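Local structure of Two-component system sensor histidine kinase (Bacteroides thetaiotaomicron, 3OTT) at residues V23-Q29 / W282-Q288; S31-I35 / D680-S684; Q288-I292 / L302-N306. The protein is probably a membrane-bound sensor histidine kinase that autophosphorylates on histidine to control transcription, with this extracellular propeller and beta-sandwich part apparently sensing a saccharide. One frame throughout, in Å; residues are numbered along the deposited sequence.

Interaction 1: V23-Q29 / W282-Q288; sequences VVSCFLQ and WNIFADQ. With TBR (hexatantalum dodecabromide), chain D.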
# COMPACT_ATOMS: atom_id res chain seq x y z
N VAL B 23 -16.66 -14.98 -32.65
CA VAL B 23 -15.24 -14.96 -32.23
C VAL B 23 -14.91 -13.89 -31.17
O VAL B 23 -15.05 -12.69 -31.42
CB VAL B 23 -14.25 -14.81 -33.46
CG1 VAL B 23 -12.84 -14.95 -33.01
CG2 VAL B 23 -14.51 -15.88 -34.53
N VAL B 24 -14.40 -14.32 -30.01
CA VAL B 24 -14.04 -13.37 -28.96
C VAL B 24 -12.54 -13.25 -28.87
O VAL B 24 -11.84 -14.25 -28.70
CB VAL B 24 -14.66 -13.79 -27.63
CG1 VAL B 24 -14.07 -13.04 -26.44
CG2 VAL B 24 -16.14 -13.62 -27.68
N SER B 25 -12.01 -12.05 -28.91
CA SER B 25 -10.57 -11.97 -28.96
C SER B 25 -9.92 -11.36 -27.70
O SER B 25 -8.71 -11.39 -27.61
CB SER B 25 -10.18 -11.12 -30.15
OG SER B 25 -10.77 -9.84 -29.90
N CYS B 26 -10.73 -10.72 -26.82
CA CYS B 26 -10.25 -10.12 -25.60
C CYS B 26 -11.39 -9.73 -24.65
O CYS B 26 -12.55 -9.64 -25.07
CB CYS B 26 -9.45 -8.86 -25.88
SG CYS B 26 -10.30 -7.68 -26.88
N PHE B 27 -11.01 -9.46 -23.40
CA PHE B 27 -11.94 -9.09 -22.33
C PHE B 27 -11.29 -7.97 -21.59
O PHE B 27 -10.06 -7.96 -21.45
CB PHE B 27 -12.16 -10.20 -21.29
CG PHE B 27 -12.71 -11.46 -21.84
CD1 PHE B 27 -11.86 -12.45 -22.34
CD2 PHE B 27 -14.08 -11.68 -21.87
CE1 PHE B 27 -12.36 -13.64 -22.83
CE2 PHE B 27 -14.57 -12.85 -22.40
CZ PHE B 27 -13.75 -13.84 -22.86
N LEU B 28 -12.10 -7.03 -21.09
CA LEU B 28 -11.66 -5.99 -20.17
C LEU B 28 -12.66 -5.93 -19.07
O LEU B 28 -13.80 -6.30 -19.26
CB LEU B 28 -11.62 -4.64 -20.88
CG LEU B 28 -10.63 -4.63 -22.03
CD1 LEU B 28 -10.85 -3.42 -22.95
CD2 LEU B 28 -9.19 -4.66 -21.44
N GLN B 29 -12.26 -5.46 -17.91
CA GLN B 29 -13.17 -5.28 -16.81
C GLN B 29 -12.94 -3.87 -16.27
O GLN B 29 -11.81 -3.57 -15.85
CB GLN B 29 -12.87 -6.28 -15.73
CG GLN B 29 -13.94 -6.28 -14.67
CD GLN B 29 -13.76 -7.37 -13.62
OE1 GLN B 29 -12.63 -7.77 -13.31
NE2 GLN B 29 -14.87 -7.82 -13.04
N TRP B 282 -8.52 -17.91 -28.17
CA TRP B 282 -7.87 -16.62 -28.52
C TRP B 282 -7.40 -15.80 -27.35
O TRP B 282 -6.42 -15.11 -27.49
CB TRP B 282 -8.77 -15.71 -29.38
CG TRP B 282 -9.14 -16.32 -30.70
CD1 TRP B 282 -10.38 -16.81 -31.08
CD2 TRP B 282 -8.25 -16.62 -31.79
NE1 TRP B 282 -10.31 -17.32 -32.34
CE2 TRP B 282 -9.02 -17.22 -32.79
CE3 TRP B 282 -6.88 -16.39 -32.01
CZ2 TRP B 282 -8.48 -17.61 -34.02
CZ3 TRP B 282 -6.32 -16.80 -33.27
CH2 TRP B 282 -7.14 -17.39 -34.24
N ASN B 283 -8.10 -15.86 -26.20
CA ASN B 283 -7.78 -15.04 -25.03
C ASN B 283 -8.30 -15.66 -23.76
O ASN B 283 -9.38 -16.28 -23.75
CB ASN B 283 -8.32 -13.57 -25.19
CG ASN B 283 -7.67 -12.59 -24.22
OD1 ASN B 283 -8.26 -12.23 -23.15
ND2 ASN B 283 -6.44 -12.15 -24.54
N ILE B 284 -7.54 -15.50 -22.68
CA ILE B 284 -7.93 -15.98 -21.38
C ILE B 284 -7.77 -14.80 -20.48
O ILE B 284 -6.71 -14.13 -20.45
CB ILE B 284 -7.01 -17.17 -20.85
CG1 ILE B 284 -6.94 -18.35 -21.84
CG2 ILE B 284 -7.44 -17.67 -19.47
CD1 ILE B 284 -5.91 -19.47 -21.40
N PHE B 285 -8.79 -14.55 -19.67
CA PHE B 285 -8.73 -13.43 -18.80
C PHE B 285 -9.21 -13.84 -17.45
O PHE B 285 -10.29 -14.44 -17.33
CB PHE B 285 -9.66 -12.36 -19.36
CG PHE B 285 -9.90 -11.23 -18.46
CD1 PHE B 285 -8.88 -10.31 -18.19
CD2 PHE B 285 -11.18 -11.02 -17.89
CE1 PHE B 285 -9.09 -9.20 -17.36
CE2 PHE B 285 -11.43 -9.89 -17.09
CZ PHE B 285 -10.37 -8.98 -16.81
N ALA B 286 -8.44 -13.50 -16.43
CA ALA B 286 -8.81 -13.75 -15.05
C ALA B 286 -9.39 -12.46 -14.47
O ALA B 286 -8.71 -11.45 -14.49
CB ALA B 286 -7.54 -14.25 -14.20
N ASP B 287 -10.63 -12.48 -13.97
CA ASP B 287 -11.26 -11.22 -13.57
C ASP B 287 -10.90 -10.96 -12.13
O ASP B 287 -10.25 -11.79 -11.51
CB ASP B 287 -12.79 -11.21 -13.79
CG ASP B 287 -13.56 -12.24 -12.94
OD1 ASP B 287 -12.98 -12.78 -11.96
OD2 ASP B 287 -14.77 -12.50 -13.25
N GLN B 288 -11.34 -9.83 -11.60
CA GLN B 288 -11.07 -9.43 -10.20
C GLN B 288 -11.53 -10.45 -9.14
O GLN B 288 -11.09 -10.40 -8.01
CB GLN B 288 -11.69 -8.05 -9.92
CG GLN B 288 -10.87 -6.90 -10.53
CD GLN B 288 -9.43 -6.83 -9.93
OE1 GLN B 288 -9.19 -7.20 -8.77
NE2 GLN B 288 -8.48 -6.35 -10.74
TA1 TBR D . -13.39 -6.03 -5.46
TA2 TBR D . -15.59 -6.44 -7.04
TA3 TBR D . -15.93 -5.84 -4.27
TA4 TBR D . -16.65 -3.98 -6.27
TA5 TBR D . -14.39 -3.57 -4.67
TA6 TBR D . -14.06 -4.22 -7.36
BR1 TBR D . -13.70 -8.28 -6.74
BR2 TBR D . -13.96 -7.31 -3.27
BR3 TBR D . -12.09 -4.50 -3.85
BR4 TBR D . -11.62 -5.11 -7.11
BR5 TBR D . -16.99 -7.93 -5.45
BR6 TBR D . -15.44 -4.18 -2.34
BR7 TBR D . -16.25 -1.77 -4.93
BR8 TBR D . -15.87 -2.60 -8.33
BR9 TBR D . -17.90 -5.57 -7.92
BRA TBR D . -18.29 -4.70 -4.35
BRB TBR D . -13.04 -2.07 -6.31
BRC TBR D . -14.54 -5.88 -9.32

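Interaction 2: S31-I35 / D680-S684; sequences SEGLI and DLPYS. With TBR (hexatantalum dodecabromide), chain D.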
# COMPACT_ATOMS: atom_id res chain seq x y z
N SER B 31 -13.46 -0.43 -13.72
CA SER B 31 -13.08 -0.34 -12.29
C SER B 31 -14.30 -0.55 -11.40
O SER B 31 -14.18 -0.54 -10.20
CB SER B 31 -12.44 1.02 -11.96
OG SER B 31 -13.27 2.06 -12.50
N GLU B 32 -15.46 -0.71 -12.01
CA GLU B 32 -16.72 -0.95 -11.27
C GLU B 32 -17.21 -2.37 -11.56
O GLU B 32 -18.29 -2.74 -11.20
CB GLU B 32 -17.76 0.16 -11.58
CG GLU B 32 -17.28 1.57 -11.07
CD GLU B 32 -17.92 2.81 -11.77
OE1 GLU B 32 -18.60 3.61 -11.06
OE2 GLU B 32 -17.69 3.01 -13.00
N GLY B 33 -16.37 -3.19 -12.20
CA GLY B 33 -16.66 -4.64 -12.35
C GLY B 33 -17.43 -5.13 -13.56
O GLY B 33 -17.62 -6.32 -13.71
N LEU B 34 -17.84 -4.27 -14.49
CA LEU B 34 -18.52 -4.78 -15.70
C LEU B 34 -17.56 -5.42 -16.71
O LEU B 34 -16.51 -4.85 -17.05
CB LEU B 34 -19.28 -3.66 -16.42
CG LEU B 34 -20.71 -3.85 -17.04
CD1 LEU B 34 -21.20 -2.61 -17.91
CD2 LEU B 34 -20.80 -4.94 -17.94
N ILE B 35 -17.92 -6.58 -17.25
CA ILE B 35 -17.12 -7.20 -18.30
C ILE B 35 -17.45 -6.70 -19.70
O ILE B 35 -18.62 -6.66 -20.10
CB ILE B 35 -17.35 -8.70 -18.24
CG1 ILE B 35 -16.85 -9.21 -16.87
CG2 ILE B 35 -16.67 -9.36 -19.40
CD1 ILE B 35 -15.36 -9.30 -16.80
N ASP B 680 -26.50 -7.07 -10.44
CA ASP B 680 -25.48 -6.89 -9.44
C ASP B 680 -24.20 -7.68 -9.84
O ASP B 680 -23.35 -8.00 -8.99
CB ASP B 680 -25.99 -7.33 -8.07
CG ASP B 680 -26.43 -8.84 -8.02
OD1 ASP B 680 -26.49 -9.58 -9.07
OD2 ASP B 680 -26.77 -9.29 -6.89
N LEU B 681 -24.07 -7.97 -11.13
CA LEU B 681 -22.85 -8.61 -11.71
C LEU B 681 -22.60 -9.97 -11.09
O LEU B 681 -21.57 -10.18 -10.49
CB LEU B 681 -21.60 -7.73 -11.51
CG LEU B 681 -21.61 -6.25 -11.95
CD1 LEU B 681 -20.19 -5.64 -11.60
CD2 LEU B 681 -21.92 -6.00 -13.40
N PRO B 682 -23.56 -10.89 -11.18
CA PRO B 682 -23.40 -12.17 -10.50
C PRO B 682 -22.51 -13.22 -11.28
O PRO B 682 -22.80 -14.41 -11.31
CB PRO B 682 -24.84 -12.64 -10.36
CG PRO B 682 -25.52 -12.14 -11.63
CD PRO B 682 -24.83 -10.80 -11.93
N TYR B 683 -21.40 -12.78 -11.83
CA TYR B 683 -20.44 -13.68 -12.47
C TYR B 683 -20.10 -14.92 -11.66
O TYR B 683 -20.03 -16.03 -12.21
CB TYR B 683 -19.16 -12.93 -12.80
CG TYR B 683 -19.40 -11.68 -13.62
CD1 TYR B 683 -20.24 -11.70 -14.75
CD2 TYR B 683 -18.84 -10.47 -13.24
CE1 TYR B 683 -20.50 -10.54 -15.48
CE2 TYR B 683 -19.09 -9.31 -13.94
CZ TYR B 683 -19.91 -9.35 -15.09
OH TYR B 683 -20.11 -8.17 -15.79
N SER B 684 -19.85 -14.76 -10.36
CA SER B 684 -19.35 -15.86 -9.56
C SER B 684 -20.41 -16.80 -8.99
O SER B 684 -20.08 -17.69 -8.22
CB SER B 684 -18.45 -15.33 -8.46
OG SER B 684 -17.42 -14.51 -9.01
TA1 TBR D . -13.39 -6.03 -5.46
TA2 TBR D . -15.59 -6.44 -7.04
TA3 TBR D . -15.93 -5.84 -4.27
TA4 TBR D . -16.65 -3.98 -6.27
TA5 TBR D . -14.39 -3.57 -4.67
TA6 TBR D . -14.06 -4.22 -7.36
BR1 TBR D . -13.70 -8.28 -6.74
BR2 TBR D . -13.96 -7.31 -3.27
BR3 TBR D . -12.09 -4.50 -3.85
BR4 TBR D . -11.62 -5.11 -7.11
BR5 TBR D . -16.99 -7.93 -5.45
BR6 TBR D . -15.44 -4.18 -2.34
BR7 TBR D . -16.25 -1.77 -4.93
BR8 TBR D . -15.87 -2.60 -8.33
BR9 TBR D . -17.90 -5.57 -7.92
BRA TBR D . -18.29 -4.70 -4.35
BRB TBR D . -13.04 -2.07 -6.31
BRC TBR D . -14.54 -5.88 -9.32

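Interaction 3: Q288-I292 / L302-N306; sequences QEHNI and LSRYN. With TBR (hexatantalum dodecabromide), chain D.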
# COMPACT_ATOMS: atom_id res chain seq x y z
N GLN B 288 -11.34 -9.83 -11.60
CA GLN B 288 -11.07 -9.43 -10.20
C GLN B 288 -11.53 -10.45 -9.14
O GLN B 288 -11.09 -10.40 -8.01
CB GLN B 288 -11.69 -8.05 -9.92
CG GLN B 288 -10.87 -6.90 -10.53
CD GLN B 288 -9.43 -6.83 -9.93
OE1 GLN B 288 -9.19 -7.20 -8.77
NE2 GLN B 288 -8.48 -6.35 -10.74
N GLU B 289 -12.45 -11.33 -9.52
CA GLU B 289 -12.94 -12.35 -8.60
C GLU B 289 -12.30 -13.70 -8.90
O GLU B 289 -12.76 -14.71 -8.37
CB GLU B 289 -14.43 -12.50 -8.73
CG GLU B 289 -15.22 -11.49 -7.97
CD GLU B 289 -16.75 -11.55 -8.29
OE1 GLU B 289 -17.16 -11.97 -9.41
OE2 GLU B 289 -17.52 -11.16 -7.39
N HIS B 290 -11.30 -13.69 -9.80
CA HIS B 290 -10.57 -14.86 -10.22
C HIS B 290 -11.39 -15.82 -11.09
O HIS B 290 -10.96 -16.97 -11.32
CB HIS B 290 -10.02 -15.65 -9.00
CG HIS B 290 -9.33 -14.79 -7.98
ND1 HIS B 290 -8.18 -14.08 -8.26
CD2 HIS B 290 -9.64 -14.51 -6.68
CE1 HIS B 290 -7.81 -13.39 -7.19
NE2 HIS B 290 -8.68 -13.64 -6.22
N ASN B 291 -12.56 -15.41 -11.54
CA ASN B 291 -13.24 -16.23 -12.57
C ASN B 291 -12.34 -16.18 -13.80
O ASN B 291 -11.74 -15.14 -14.07
CB ASN B 291 -14.63 -15.67 -12.92
CG ASN B 291 -15.53 -15.55 -11.71
OD1 ASN B 291 -15.66 -16.48 -10.93
ND2 ASN B 291 -16.11 -14.38 -11.53
N ILE B 292 -12.27 -17.27 -14.55
CA ILE B 292 -11.52 -17.36 -15.81
C ILE B 292 -12.49 -17.27 -16.99
O ILE B 292 -13.37 -18.11 -17.13
CB ILE B 292 -10.91 -18.74 -15.89
CG1 ILE B 292 -9.98 -18.99 -14.69
CG2 ILE B 292 -10.23 -18.98 -17.21
CD1 ILE B 292 -8.94 -17.86 -14.42
N LEU B 302 -17.06 -19.70 -19.41
CA LEU B 302 -16.76 -18.98 -18.17
C LEU B 302 -16.53 -20.02 -17.11
O LEU B 302 -17.36 -20.89 -16.91
CB LEU B 302 -17.93 -18.08 -17.79
CG LEU B 302 -18.03 -17.58 -16.33
CD1 LEU B 302 -16.77 -16.86 -15.90
CD2 LEU B 302 -19.26 -16.63 -16.14
N SER B 303 -15.43 -19.93 -16.40
CA SER B 303 -15.17 -20.89 -15.33
C SER B 303 -15.23 -20.16 -13.96
O SER B 303 -14.36 -19.37 -13.60
CB SER B 303 -13.80 -21.56 -15.61
OG SER B 303 -13.31 -22.25 -14.49
N ARG B 304 -16.29 -20.39 -13.21
CA ARG B 304 -16.45 -19.71 -11.96
C ARG B 304 -15.45 -20.18 -10.89
O ARG B 304 -15.11 -21.41 -10.77
CB ARG B 304 -17.85 -19.90 -11.46
CG ARG B 304 -18.88 -19.20 -12.28
CD ARG B 304 -20.22 -19.62 -11.78
NE ARG B 304 -21.20 -18.77 -12.40
CZ ARG B 304 -21.89 -19.12 -13.48
NH1 ARG B 304 -21.67 -20.33 -14.02
NH2 ARG B 304 -22.78 -18.27 -14.01
N TYR B 305 -14.97 -19.21 -10.12
CA TYR B 305 -14.05 -19.49 -9.03
C TYR B 305 -14.76 -19.97 -7.75
O TYR B 305 -15.75 -19.36 -7.27
CB TYR B 305 -13.18 -18.28 -8.73
CG TYR B 305 -12.03 -18.62 -7.84
CD1 TYR B 305 -11.02 -19.49 -8.29
CD2 TYR B 305 -11.96 -18.12 -6.54
CE1 TYR B 305 -9.96 -19.84 -7.48
CE2 TYR B 305 -10.86 -18.47 -5.70
CZ TYR B 305 -9.88 -19.32 -6.19
OH TYR B 305 -8.82 -19.69 -5.40
N ASN B 306 -14.25 -21.08 -7.22
CA ASN B 306 -14.62 -21.60 -5.89
C ASN B 306 -13.43 -21.52 -4.96
O ASN B 306 -12.31 -21.82 -5.38
CB ASN B 306 -15.10 -23.07 -5.94
CG ASN B 306 -15.85 -23.49 -4.67
OD1 ASN B 306 -16.74 -22.77 -4.20
ND2 ASN B 306 -15.49 -24.67 -4.11
TA1 TBR D . -13.39 -6.03 -5.46
TA2 TBR D . -15.59 -6.44 -7.04
TA3 TBR D . -15.93 -5.84 -4.27
TA4 TBR D . -16.65 -3.98 -6.27
TA5 TBR D . -14.39 -3.57 -4.67
TA6 TBR D . -14.06 -4.22 -7.36
BR1 TBR D . -13.70 -8.28 -6.74
BR2 TBR D . -13.96 -7.31 -3.27
BR3 TBR D . -12.09 -4.50 -3.85
BR4 TBR D . -11.62 -5.11 -7.11
BR5 TBR D . -16.99 -7.93 -5.45
BR6 TBR D . -15.44 -4.18 -2.34
BR7 TBR D . -16.25 -1.77 -4.93
BR8 TBR D . -15.87 -2.60 -8.33
BR9 TBR D . -17.90 -5.57 -7.92
BRA TBR D . -18.29 -4.70 -4.35
BRB TBR D . -13.04 -2.07 -6.31
BRC TBR D . -14.54 -5.88 -9.32

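Interaction 1: V23-Q29 / W282-Q288
Start at Trp282. Its indole packs against Val23, with CD1 3.6 Å from Val23 CG1, and its CB sits 3.5 Å from Val24 O; NE1 is hydrogen-bonded to Asp297 OD1. Asn283 follows, and both residues face Gly295 on the neighbouring strand as a classic beta bulge, which helps explain why two successive side chains point toward 23-29. Asn283 CB lies 3.3 Å from Ser25 O, and OD1 reaches the edge of the Phe27 ring, 3.7 Å from CD1. Ile284 points away from 23-29, to the other face, against strand 232-239 of the preceding blade. Phe285 is the central apolar contact: its CD2 is 3.6 Å from Phe27 CB, its CZ meets Gln29 CB at 3.8 Å, and Phe27 O lies over one ring face. Asp287 CB approaches Gln29 OE1 at 3.5 Å, and the backbone N of Gln288 donates a straight hydrogen bond to Gln29 OE1 (3.0 Å, 168°).

These are the innermost strands of two adjacent blades of a seven-bladed propeller, running nearly parallel (22°) with axes 5.4 Å apart at closest. No backbone-to-backbone hydrogen bond joins the segments, although Val24 pairs with Thr296 of the other blade. Side chains of mixed character hold the strands together, Val23-Trp282 and Phe27-Phe285 being the apolar pairs, and the one hydrogen bond between them comes where strand 282-286 has ended and Gln29 satisfies a backbone NH.

Interaction 2: S31-I35 / D680-S684
The phenol ring of Tyr683 lies along the side chain of Ile35, with CZ 3.5 Å from CG1, while its hydroxyl reaches past to the backbone. Ile35 N donates a hydrogen bond to Tyr683 OH (3.1 Å, 162°), and the same OH is also hydrogen-bonded to the carbonyl of Tyr46, the residue whose backbone pairs with Ile35. A tyrosine side chain thus joins the hydrogen bonding between two neighbouring strands just where strand 35-39 begins. At the ring's edge, Gly33 O comes within 3.3 Å of Tyr683 CE2; that carbonyl also accepts a hydrogen bond from Gln29 NE2.

The segment 31-35 is the turn between the first two strands of a propeller blade, whereas 680-684 is a loop of the C-terminal beta-sandwich part, within the Y_Y_Y domain family, so the contact docks one domain onto the other.

Leu681 provides the second wedge. Its CD1 sits 3.5 Å from Glu32 O and 3.4 Å from Gly33 O, and its CD2 packs loosely on Leu34 CG at 4.4 Å. Gly33 leaves space for this methyl: a CB there would come only 2.8 Å from Leu681 CD1, and with phi/psi of 90°/0° it would also press on the carbonyl of Glu32. The same turn also meets the hexatantalum dodecabromide cluster, with Ser31 O 3.3 Å from BR8 and Gly33 CA 3.9 Å from BRC. Arg634, another residue of that pocket, hydrogen-bonds through NH1 to Asp680 O.

Interaction 3: Q288-I292 / L302-N306
This contact is the open end of a beta-hairpin within a propeller blade: strand 292-296 pairs with strand 300-303, and the turn leading into it, 288-292, supplies Gln288 and Glu289 to the pocket of the hexatantalum dodecabromide cluster. Ile292 and Ser303 form an antiparallel hydrogen-bonded pair, with Ile292 N to Ser303 O at 3.1 Å and Ser303 N to Ile292 O at 2.8 Å.

Where the regular pairing stops, Asn291 takes over. Its OD1 accepts from Tyr305 N (2.9 Å, 170°), and its CA lies 3.5 Å from Ser303 O in a CA-H...O contact. Its ND2 is held from outside by Ser684 and Asp287. Further out, His290 CB sits over the face of the Tyr305 ring, 4.0 Å from the centroid, and the imidazole presents its edge to that face, the two ring centroids 5.4 Å apart. Tyr305 CB also touches Glu289 O at 3.6 Å.

With a side-chain amide standing in for a main-chain carbonyl, the hydrogen bonding is extended past the end of the strand pair, and the edge-to-face pair of His290 and Tyr305 adds an aromatic contact beyond the last paired residues.

How the interactions relate
The three contacts gather at one face of the first propeller, at the junction of its first and last blades, their centres 11 to 14 Å apart, and all touch the same hexatantalum dodecabromide cluster. Interactions 1 and 3 share Gln288 and the blade in which N-terminal strand 13-15 joins strands 281-286, 292-296 and 300-303, closing the ring; interaction 1 joins that blade to the next. Interaction 3 follows interaction 1 along the chain and is nested inside the long loop closed by interaction 2, whose segments alternate with those of interaction 1. Ser684 bridges interactions 2 and 3 through Glu289 OE1 (2.6 Å from its OG), so the C-terminal beta-sandwich rests on both blades at their junction.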